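DnaJ homolog subfamily C member 10 (Mus musculus, PDB 3APQ) reduces disulfide bonds in the endoplasmic reticulum, serving both the correct folding of proteins and the degradation of misfolded ones. Local coordinates at residues L116-Y122 with R148-C154; A110-G114 with I174-G178; C126-L132 with Y169-F173. Where two conformers were deposited one is given. Residue numbers count along the deposited sequence, not the author numbering.

Contact 1: L116-Y122 with R148-C154; sequences LWFVNFY and RIGAVNC
Seven backbone hydrogen bonds fix the parallel pairing of 116-122 with 148-154. Arg148 N donates to Leu116 O (2.9 Å), Phe118 N to Arg148 O (2.8 Å), Gly150 N to Phe118 O (2.8 Å), Asn120 N to Gly150 O (3.0 Å), Val152 N to Asn120 O (2.8 Å), Tyr122 N to Val152 O (2.9 Å) and Cys154 N to Tyr122 O (2.9 Å). The register runs without a bulge from Trp117 opposite Arg148 (CA to CA 4.6 Å) to Tyr122 opposite Asn153 (5.4 Å); the strand axes approach to 4.3 Å at -22°. These are the two parallel strands of the beta-alpha-beta unit in the thioredoxin fold, connected by helix 127-142, whose Trp136 and Phe139 touch Ile149.

Apolar packing differs between the faces. On the face of Trp117, Val119 and Phe121, Val119 CG1 meets Val152 CG2 (3.8 Å) and Phe121 CD1 meets Val152 CB (3.7 Å). On the other, Phe118 CB reaches Ile149 CD1 (4.0 Å). Gly150 lies beside Val119 and Trp117: a CB there would be only 3.1 Å from Val119 CG2.

Aromatic contacts mark both ends. Trp117 (chi1 m) lays its six-membered ring under Arg148 CB, 3.3 Å from the centroid, a CH-pi contact, while Arg148 NH1 is salt-bridged to Glu115. Tyr122 (chi1 p) swings over the neighbouring strand, its ring centroid 4.0 Å from Asn153 CA and CE2 3.7 Å from Ala151 CB. Cys154 SG, disulfide-bonded to Cys161, lies at the Phe121 ring edge, 5.4 Å from the centroid.

Contact 2: A110-G114 with I174-G178; sequences AVNSG and IFRSG
This is a surface contact between the C-terminal end of helix 104-113 and the chain leaving strand 171-175, at one edge of the thioredoxin domain. Gly114 is the first residue to leave helical angles (phi/psi 101/-10); its positive phi would jam a CB against the preceding carbonyl oxygen. Opposite it lies Ser177, CA to CA 4.5 Å, with Ser177 CB 3.4 Å from Gly114 N.

Water 1 bridges the two backbones: it accepts from Gly114 N (2.7 Å) and Ser177 N (2.8 Å) and lies 3.0 Å from Ala110 O, to which it probably donates. The direct polar link is slighter, a weak hydrogen bond from Ser177 OG (chi1 t) to Asn112 O at 3.4 Å. In this thioredoxin fold the helix end that leads into strand 117-122 thus lies beside the turn leaving the neighbouring antiparallel strand 171-175, with direct van der Waals contacts adding to the water bridge.

Apolar packing comes from Val111 (chi1 m), whose CG1 is 3.7 Å from Phe175 CG and 4.1 Å from that ring's centroid, an off-centre CH-pi approach. Phe175 (chi1 m) points its CA-to-CB bond toward the helix, where Phe107 meets its ring edge-to-face. Arg176 CG comes within 3.2 Å of Gly114 O.

Contact 3: C126-L132 with Y169-F173; sequences CSHCHDL and YPSLF
The redox-active CXXC motif of this thioredoxin domain packs against its cis-proline loop, the hallmark pairing of the thioredoxin fold. Cys126, at the N-cap position of helix 127-142, and Cys129, in its first turn, are joined by a disulfide (SG to SG 2.2 Å). Helical bonds such as His130 N to Cys126 O (3.0 Å) hold the turn.

The bump of the second segment is Pro170, preceded by a cis peptide bond and with a C-gamma endo pucker; its CA lies 5.3 Å from that of Cys129. The ring enters a hollow bounded by His128, Cys129 and Leu132: Pro170 CD is 3.6 Å from His128 CB and 3.9 Å from Cys129 SG, while Pro170 CG is 3.8 Å from Leu132 CD2. Tyr169 sets CB beside both sulfurs, 3.8 Å from Cys126 SG and 3.6 Å from Cys129 SG, as its ring leads away from the helix.

Deeper in, Leu132 (chi1 t, chi2 p) rests the same CD2 against Leu172 (chi1 m, chi2 t) as well, touching the latter's CD2 at 3.6 Å. The strand proper begins at Ser171, whose CB points away from the helix. Contact across the segments is van der Waals throughout, and Cys129 SG stands 3.6 Å from Pro170 N.

All three contacts lie in the thioredoxin domain that follows the J domain. From the N terminus, helix 104-113 opens the loop that contact 2 closes only at 174-178; contacts 1 and 3 are both nested inside it. Strand 117-122 comes next, then the CXXC helix start, then strand 148-153, where contact 1 closes its beta-alpha-beta loop. Contact 3 closes later, at 169-173, so contacts 1 and 3 cross. Strand 117-122 sits centrally between 148-153 and the antiparallel 171-175: Phe121 N lies 2.8 Å from Ser171 O, and Trp117 O 2.7 Å from Phe175 N. Contacts 2 and 3, centres about 22 Å apart, use successive parts of strand 171-175.

Contact 1: L116-Y122 with R148-C154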
loop_
_atom_site.group_PDB
_atom_site.type_symbol
_atom_site.label_atom_id
_atom_site.label_comp_id
_atom_site.label_asym_id
_atom_site.label_seq_id
_atom_site.Cartn_x
_atom_site.Cartn_y
_atom_site.Cartn_z
ATOM N N LEU A 116 13.935 -2.346 -13.678
ATOM C CA LEU A 116 12.721 -1.948 -14.390
ATOM C C LEU A 116 11.488 -2.206 -13.468
ATOM O O LEU A 116 11.303 -3.333 -13.022
ATOM C CB LEU A 116 12.596 -2.746 -15.681
ATOM C CG LEU A 116 11.289 -2.563 -16.477
ATOM C CD1 LEU A 116 11.234 -1.119 -16.949
ATOM C CD2 LEU A 116 11.164 -3.476 -17.665
ATOM N N TRP A 117 10.724 -1.169 -13.168
ATOM C CA TRP A 117 9.547 -1.295 -12.277
ATOM C C TRP A 117 8.285 -0.882 -13.006
ATOM O O TRP A 117 8.247 0.203 -13.649
ATOM C CB TRP A 117 9.711 -0.371 -11.087
ATOM C CG TRP A 117 10.536 -0.942 -9.987
ATOM C CD1 TRP A 117 11.909 -0.845 -9.829
ATOM C CD2 TRP A 117 10.051 -1.674 -8.847
ATOM N NE1 TRP A 117 12.284 -1.467 -8.637
ATOM C CE2 TRP A 117 11.176 -2.000 -8.037
ATOM C CE3 TRP A 117 8.780 -2.106 -8.446
ATOM C CZ2 TRP A 117 11.064 -2.721 -6.824
ATOM C CZ3 TRP A 117 8.667 -2.819 -7.238
ATOM C CH2 TRP A 117 9.816 -3.138 -6.461
ATOM N N PHE A 118 7.213 -1.647 -12.860
ATOM C CA PHE A 118 5.939 -1.272 -13.421
ATOM C C PHE A 118 4.998 -1.177 -12.228
ATOM O O PHE A 118 4.801 -2.184 -11.507
ATOM C CB PHE A 118 5.526 -2.402 -14.358
ATOM C CG PHE A 118 4.298 -2.117 -15.208
ATOM C CD1 PHE A 118 3.733 -3.166 -15.913
ATOM C CD2 PHE A 118 3.763 -0.810 -15.390
ATOM C CE1 PHE A 118 2.621 -2.949 -16.763
ATOM C CE2 PHE A 118 2.665 -0.593 -16.209
ATOM C CZ PHE A 118 2.078 -1.664 -16.904
ATOM N N VAL A 119 4.517 0.041 -11.984
ATOM C CA VAL A 119 3.815 0.389 -10.759
ATOM C C VAL A 119 2.362 0.847 -11.021
ATOM O O VAL A 119 2.090 1.668 -11.910
ATOM C CB VAL A 119 4.582 1.514 -10.020
ATOM C CG1 VAL A 119 3.827 1.946 -8.705
ATOM C CG2 VAL A 119 6.000 1.028 -9.719
ATOM N N ASN A 120 1.452 0.275 -10.237
ATOM C CA ASN A 120 0.041 0.591 -10.252
ATOM C C ASN A 120 -0.207 1.564 -9.117
ATOM O O ASN A 120 -0.098 1.169 -7.929
ATOM C CB ASN A 120 -0.753 -0.694 -10.016
ATOM C CG ASN A 120 -2.239 -0.459 -9.848
ATOM O OD1 ASN A 120 -2.722 0.669 -9.958
ATOM N ND2 ASN A 120 -2.979 -1.540 -9.640
ATOM N N PHE A 121 -0.513 2.812 -9.482
ATOM C CA PHE A 121 -0.895 3.872 -8.535
ATOM C C PHE A 121 -2.409 3.822 -8.398
ATOM O O PHE A 121 -3.150 4.070 -9.366
ATOM C CB PHE A 121 -0.487 5.275 -9.017
ATOM C CG PHE A 121 1.000 5.508 -9.024
ATOM C CD1 PHE A 121 1.615 6.146 -7.966
ATOM C CD2 PHE A 121 1.761 5.129 -10.129
ATOM C CE1 PHE A 121 2.997 6.359 -7.981
ATOM C CE2 PHE A 121 3.152 5.321 -10.144
ATOM C CZ PHE A 121 3.755 5.947 -9.069
ATOM N N TYR A 122 -2.868 3.473 -7.218
ATOM C CA TYR A 122 -4.319 3.304 -6.986
ATOM C C TYR A 122 -4.771 4.147 -5.793
ATOM O O TYR A 122 -3.964 4.800 -5.132
ATOM C CB TYR A 122 -4.620 1.781 -6.825
ATOM C CG TYR A 122 -4.011 1.156 -5.574
ATOM C CD1 TYR A 122 -4.766 1.095 -4.418
ATOM C CD2 TYR A 122 -2.706 0.640 -5.532
ATOM C CE1 TYR A 122 -4.272 0.584 -3.236
ATOM C CE2 TYR A 122 -2.182 0.089 -4.273
ATOM C CZ TYR A 122 -3.000 0.063 -3.163
ATOM O OH TYR A 122 -2.653 -0.464 -1.906
ATOM N N ARG A 148 10.185 -5.872 -12.074
ATOM C CA ARG A 148 9.603 -5.675 -10.753
ATOM C C ARG A 148 8.229 -5.048 -10.878
ATOM O O ARG A 148 8.030 -4.038 -11.592
ATOM C CB ARG A 148 10.476 -4.752 -9.886
ATOM C CG ARG A 148 11.941 -5.097 -9.900
ATOM C CD ARG A 148 12.266 -6.335 -9.108
ATOM N NE ARG A 148 11.771 -6.470 -7.731
ATOM C CZ ARG A 148 12.361 -6.073 -6.602
ATOM N NH1 ARG A 148 13.521 -5.442 -6.582
ATOM N NH2 ARG A 148 11.784 -6.374 -5.427
ATOM N N ILE A 149 7.285 -5.605 -10.121
ATOM C CA ILE A 149 5.922 -5.147 -10.190
ATOM C C ILE A 149 5.580 -4.526 -8.833
ATOM O O ILE A 149 5.743 -5.155 -7.762
ATOM C CB ILE A 149 4.906 -6.310 -10.519
ATOM C CG1 ILE A 149 5.274 -7.069 -11.818
ATOM C CG2 ILE A 149 3.429 -5.810 -10.382
ATOM C CD1 ILE A 149 5.455 -6.198 -13.049
ATOM N N GLY A 150 5.096 -3.282 -8.908
ATOM C CA GLY A 150 4.794 -2.461 -7.702
ATOM C C GLY A 150 3.362 -1.953 -7.644
ATOM O O GLY A 150 2.602 -2.026 -8.629
ATOM N N ALA A 151 2.999 -1.447 -6.478
ATOM C CA ALA A 151 1.715 -0.808 -6.272
ATOM C C ALA A 151 1.962 0.323 -5.315
ATOM O O ALA A 151 2.788 0.190 -4.391
ATOM C CB ALA A 151 0.709 -1.828 -5.667
ATOM N N VAL A 152 1.297 1.456 -5.540
ATOM C CA VAL A 152 1.369 2.592 -4.611
ATOM C C VAL A 152 -0.055 2.994 -4.198
ATOM O O VAL A 152 -0.908 3.261 -5.044
ATOM C CB VAL A 152 2.098 3.800 -5.200
ATOM C CG1 VAL A 152 1.864 5.039 -4.324
ATOM C CG2 VAL A 152 3.609 3.569 -5.329
ATOM N N ASN A 153 -0.302 3.030 -2.888
ATOM C CA ASN A 153 -1.580 3.456 -2.366
ATOM C C ASN A 153 -1.514 4.968 -2.189
ATOM O O ASN A 153 -0.974 5.498 -1.176
ATOM C CB ASN A 153 -1.868 2.768 -1.023
ATOM C CG ASN A 153 -3.192 3.210 -0.403
ATOM O OD1 ASN A 153 -3.930 4.016 -0.971
ATOM N ND2 ASN A 153 -3.485 2.690 0.794
ATOM N N CYS A 154 -2.091 5.660 -3.159
ATOM C CA CYS A 154 -2.197 7.114 -3.087
ATOM C C CYS A 154 -3.046 7.616 -1.941
ATOM O O CYS A 154 -2.879 8.773 -1.558
ATOM C CB CYS A 154 -2.684 7.733 -4.390
ATOM S SG CYS A 154 -1.605 7.301 -5.756
#

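Contact 2: A110-G114 with I174-G178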
loop_
_atom_site.group_PDB
_atom_site.type_symbol
_atom_site.label_atom_id
_atom_site.label_comp_id
_atom_site.label_asym_id
_atom_site.label_seq_id
_atom_site.Cartn_x
_atom_site.Cartn_y
_atom_site.Cartn_z
ATOM N N ALA A 110 13.458 2.263 -5.508
ATOM C CA ALA A 110 13.075 1.512 -6.702
ATOM C C ALA A 110 13.398 2.265 -7.975
ATOM O O ALA A 110 14.054 1.728 -8.884
ATOM C CB ALA A 110 11.572 1.217 -6.676
ATOM N N VAL A 111 12.905 3.503 -8.077
ATOM C CA VAL A 111 13.125 4.267 -9.340
ATOM C C VAL A 111 14.600 4.736 -9.522
ATOM O O VAL A 111 15.034 5.063 -10.627
ATOM C CB VAL A 111 12.073 5.407 -9.557
ATOM C CG1 VAL A 111 10.653 4.819 -9.489
ATOM C CG2 VAL A 111 12.258 6.542 -8.541
ATOM N N ASN A 112 15.380 4.711 -8.453
ATOM C CA ASN A 112 16.786 5.102 -8.547
ATOM C C ASN A 112 17.727 3.921 -8.802
ATOM O O ASN A 112 18.870 4.121 -9.206
ATOM C CB ASN A 112 17.227 5.842 -7.276
ATOM C CG ASN A 112 18.528 6.644 -7.478
ATOM O OD1 ASN A 112 18.568 7.655 -8.196
ATOM N ND2 ASN A 112 19.591 6.191 -6.840
ATOM N N SER A 113 17.254 2.713 -8.516
ATOM C CA SER A 113 18.107 1.531 -8.494
ATOM C C SER A 113 18.610 1.151 -9.866
ATOM O O SER A 113 19.650 0.555 -9.953
ATOM C CB SER A 113 17.366 0.323 -7.909
ATOM O OG SER A 113 16.382 -0.164 -8.843
ATOM N N GLY A 114 17.863 1.441 -10.927
ATOM C CA GLY A 114 18.210 0.900 -12.249
ATOM C C GLY A 114 17.378 -0.315 -12.670
ATOM O O GLY A 114 17.423 -0.745 -13.812
ATOM N N ILE A 174 5.614 2.748 -16.058
ATOM C CA ILE A 174 6.823 1.945 -15.982
ATOM C C ILE A 174 8.049 2.867 -15.814
ATOM O O ILE A 174 8.119 3.966 -16.417
ATOM C CB ILE A 174 6.843 0.942 -17.131
ATOM C CG1 ILE A 174 7.855 -0.158 -16.887
ATOM C CG2 ILE A 174 7.072 1.629 -18.456
ATOM C CD1 ILE A 174 7.516 -1.474 -17.640
ATOM N N PHE A 175 8.970 2.467 -14.931
ATOM C CA PHE A 175 10.100 3.347 -14.532
ATOM C C PHE A 175 11.412 2.575 -14.665
ATOM O O PHE A 175 11.496 1.370 -14.363
ATOM C CB PHE A 175 10.006 3.737 -13.033
ATOM C CG PHE A 175 8.802 4.542 -12.654
ATOM C CD1 PHE A 175 8.849 5.944 -12.691
ATOM C CD2 PHE A 175 7.623 3.903 -12.228
ATOM C CE1 PHE A 175 7.729 6.743 -12.313
ATOM C CE2 PHE A 175 6.492 4.674 -11.861
ATOM C CZ PHE A 175 6.546 6.115 -11.930
ATOM N N ARG A 176 12.467 3.275 -15.070
ATOM C CA ARG A 176 13.813 2.747 -14.858
ATOM C C ARG A 176 14.779 3.931 -14.713
ATOM O O ARG A 176 14.779 4.831 -15.563
ATOM C CB ARG A 176 14.256 1.824 -15.992
ATOM C CG ARG A 176 15.509 0.987 -15.636
ATOM C CD ARG A 176 16.407 0.732 -16.822
ATOM N NE ARG A 176 15.683 0.804 -18.091
ATOM C CZ ARG A 176 15.185 -0.242 -18.753
ATOM N NH1 ARG A 176 15.312 -1.487 -18.270
ATOM N NH2 ARG A 176 14.541 -0.041 -19.908
ATOM N N SER A 177 15.572 3.929 -13.638
ATOM C CA SER A 177 16.606 4.945 -13.454
ATOM C C SER A 177 17.232 5.379 -14.781
ATOM O O SER A 177 17.606 4.546 -15.612
ATOM C CB SER A 177 17.720 4.425 -12.543
ATOM O OG SER A 177 18.629 5.476 -12.285
ATOM N N GLY A 178 17.341 6.697 -14.972
ATOM C CA GLY A 178 17.976 7.208 -16.185
ATOM C C GLY A 178 17.024 7.351 -17.362
ATOM O O GLY A 178 17.405 7.910 -18.406
HETATM O O HOH W 1 15.264 1.960 -11.649
#

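Contact 3: C126-L132 with Y169-F173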
loop_
_atom_site.group_PDB
_atom_site.type_symbol
_atom_site.label_atom_id
_atom_site.label_comp_id
_atom_site.label_asym_id
_atom_site.label_seq_id
_atom_site.Cartn_x
_atom_site.Cartn_y
_atom_site.Cartn_z
ATOM N N CYS A 126 -11.992 3.228 -5.168
ATOM C CA CYS A 126 -11.861 3.472 -6.604
ATOM C C CYS A 126 -12.322 2.212 -7.317
ATOM O O CYS A 126 -11.692 1.131 -7.191
ATOM C CB CYS A 126 -10.406 3.795 -6.919
ATOM S SG CYS A 126 -9.873 3.750 -8.660
ATOM N N SER A 127 -13.468 2.325 -7.985
ATOM C CA SER A 127 -14.115 1.169 -8.630
ATOM C C SER A 127 -13.243 0.620 -9.753
ATOM O O SER A 127 -13.142 -0.592 -9.903
ATOM C CB SER A 127 -15.511 1.536 -9.161
ATOM O OG SER A 127 -16.185 0.403 -9.670
ATOM N N HIS A 128 -12.613 1.510 -10.527
ATOM C CA HIS A 128 -11.710 1.050 -11.623
ATOM C C HIS A 128 -10.443 0.345 -11.128
ATOM O O HIS A 128 -9.922 -0.602 -11.798
ATOM C CB HIS A 128 -11.314 2.200 -12.542
ATOM C CG HIS A 128 -12.456 2.767 -13.339
ATOM N ND1 HIS A 128 -13.067 2.076 -14.359
ATOM C CD2 HIS A 128 -13.073 3.978 -13.284
ATOM C CE1 HIS A 128 -14.009 2.834 -14.904
ATOM N NE2 HIS A 128 -14.037 3.994 -14.263
ATOM N N CYS A 129 -9.974 0.776 -9.955
ATOM C CA CYS A 129 -8.855 0.128 -9.261
ATOM C C CYS A 129 -9.290 -1.274 -8.839
ATOM O O CYS A 129 -8.533 -2.221 -9.053
ATOM C CB CYS A 129 -8.396 0.974 -8.044
ATOM S SG CYS A 129 -7.910 2.667 -8.523
ATOM N N HIS A 130 -10.481 -1.428 -8.263
ATOM C CA HIS A 130 -10.911 -2.765 -7.887
ATOM C C HIS A 130 -11.116 -3.670 -9.085
ATOM O O HIS A 130 -10.870 -4.912 -9.013
ATOM C CB HIS A 130 -12.138 -2.725 -6.970
ATOM C CG HIS A 130 -11.767 -2.500 -5.537
ATOM N ND1 HIS A 130 -11.768 -3.512 -4.599
ATOM C CD2 HIS A 130 -11.308 -1.398 -4.900
ATOM C CE1 HIS A 130 -11.341 -3.032 -3.439
ATOM N NE2 HIS A 130 -11.048 -1.760 -3.599
ATOM N N ASP A 131 -11.535 -3.078 -10.188
ATOM C CA ASP A 131 -11.778 -3.856 -11.358
ATOM C C ASP A 131 -10.471 -4.421 -11.879
ATOM O O ASP A 131 -10.441 -5.549 -12.356
ATOM C CB ASP A 131 -12.407 -2.989 -12.464
ATOM C CG ASP A 131 -13.906 -2.743 -12.260
ATOM O OD1 ASP A 131 -14.496 -3.309 -11.315
ATOM O OD2 ASP A 131 -14.494 -1.966 -13.056
ATOM N N LEU A 132 -9.427 -3.611 -11.828
ATOM C CA LEU A 132 -8.087 -3.958 -12.312
ATOM C C LEU A 132 -7.329 -4.936 -11.359
ATOM O O LEU A 132 -6.563 -5.781 -11.804
ATOM C CB LEU A 132 -7.280 -2.682 -12.534
ATOM C CG LEU A 132 -5.801 -2.906 -12.781
ATOM C CD1 LEU A 132 -5.569 -3.646 -14.132
ATOM C CD2 LEU A 132 -5.029 -1.550 -12.780
ATOM N N TYR A 169 -7.097 7.522 -11.121
ATOM C CA TYR A 169 -6.711 6.173 -10.705
ATOM C C TYR A 169 -7.548 5.158 -11.459
ATOM O O TYR A 169 -8.691 5.423 -11.792
ATOM C CB TYR A 169 -6.926 6.035 -9.197
ATOM C CG TYR A 169 -6.428 7.237 -8.462
ATOM C CD1 TYR A 169 -5.084 7.347 -8.085
ATOM C CD2 TYR A 169 -7.284 8.292 -8.184
ATOM C CE1 TYR A 169 -4.632 8.471 -7.402
ATOM C CE2 TYR A 169 -6.848 9.408 -7.528
ATOM C CZ TYR A 169 -5.506 9.495 -7.141
ATOM O OH TYR A 169 -5.094 10.656 -6.503
ATOM N N PRO A 170 -6.988 3.982 -11.736
ATOM C CA PRO A 170 -5.576 3.634 -11.519
ATOM C C PRO A 170 -4.694 4.326 -12.542
ATOM O O PRO A 170 -5.166 4.657 -13.643
ATOM C CB PRO A 170 -5.542 2.104 -11.753
ATOM C CG PRO A 170 -6.701 1.873 -12.715
ATOM C CD PRO A 170 -7.769 2.893 -12.364
ATOM N N SER A 171 -3.436 4.568 -12.187
ATOM C CA SER A 171 -2.451 5.076 -13.154
ATOM C C SER A 171 -1.271 4.124 -13.149
ATOM O O SER A 171 -0.721 3.809 -12.093
ATOM C CB SER A 171 -2.032 6.520 -12.824
ATOM O OG SER A 171 -3.025 7.368 -13.342
ATOM N N LEU A 172 -0.945 3.590 -14.313
ATOM C CA LEU A 172 0.102 2.573 -14.373
ATOM C C LEU A 172 1.297 3.146 -15.149
ATOM O O LEU A 172 1.149 3.604 -16.290
ATOM C CB LEU A 172 -0.374 1.274 -15.055
ATOM C CG LEU A 172 -1.744 0.612 -14.735
ATOM C CD1 LEU A 172 -1.933 -0.800 -15.270
ATOM C CD2 LEU A 172 -2.228 0.671 -13.327
ATOM N N PHE A 173 2.465 3.128 -14.517
ATOM C CA PHE A 173 3.654 3.746 -15.118
ATOM C C PHE A 173 4.796 2.785 -15.017
ATOM O O PHE A 173 4.977 2.111 -13.974
ATOM C CB PHE A 173 4.063 4.981 -14.340
ATOM C CG PHE A 173 3.252 6.217 -14.647
ATOM C CD1 PHE A 173 3.610 7.050 -15.734
ATOM C CD2 PHE A 173 2.168 6.584 -13.849
ATOM C CE1 PHE A 173 2.882 8.241 -16.022
ATOM C CE2 PHE A 173 1.441 7.775 -14.124
ATOM C CZ PHE A 173 1.795 8.589 -15.215
#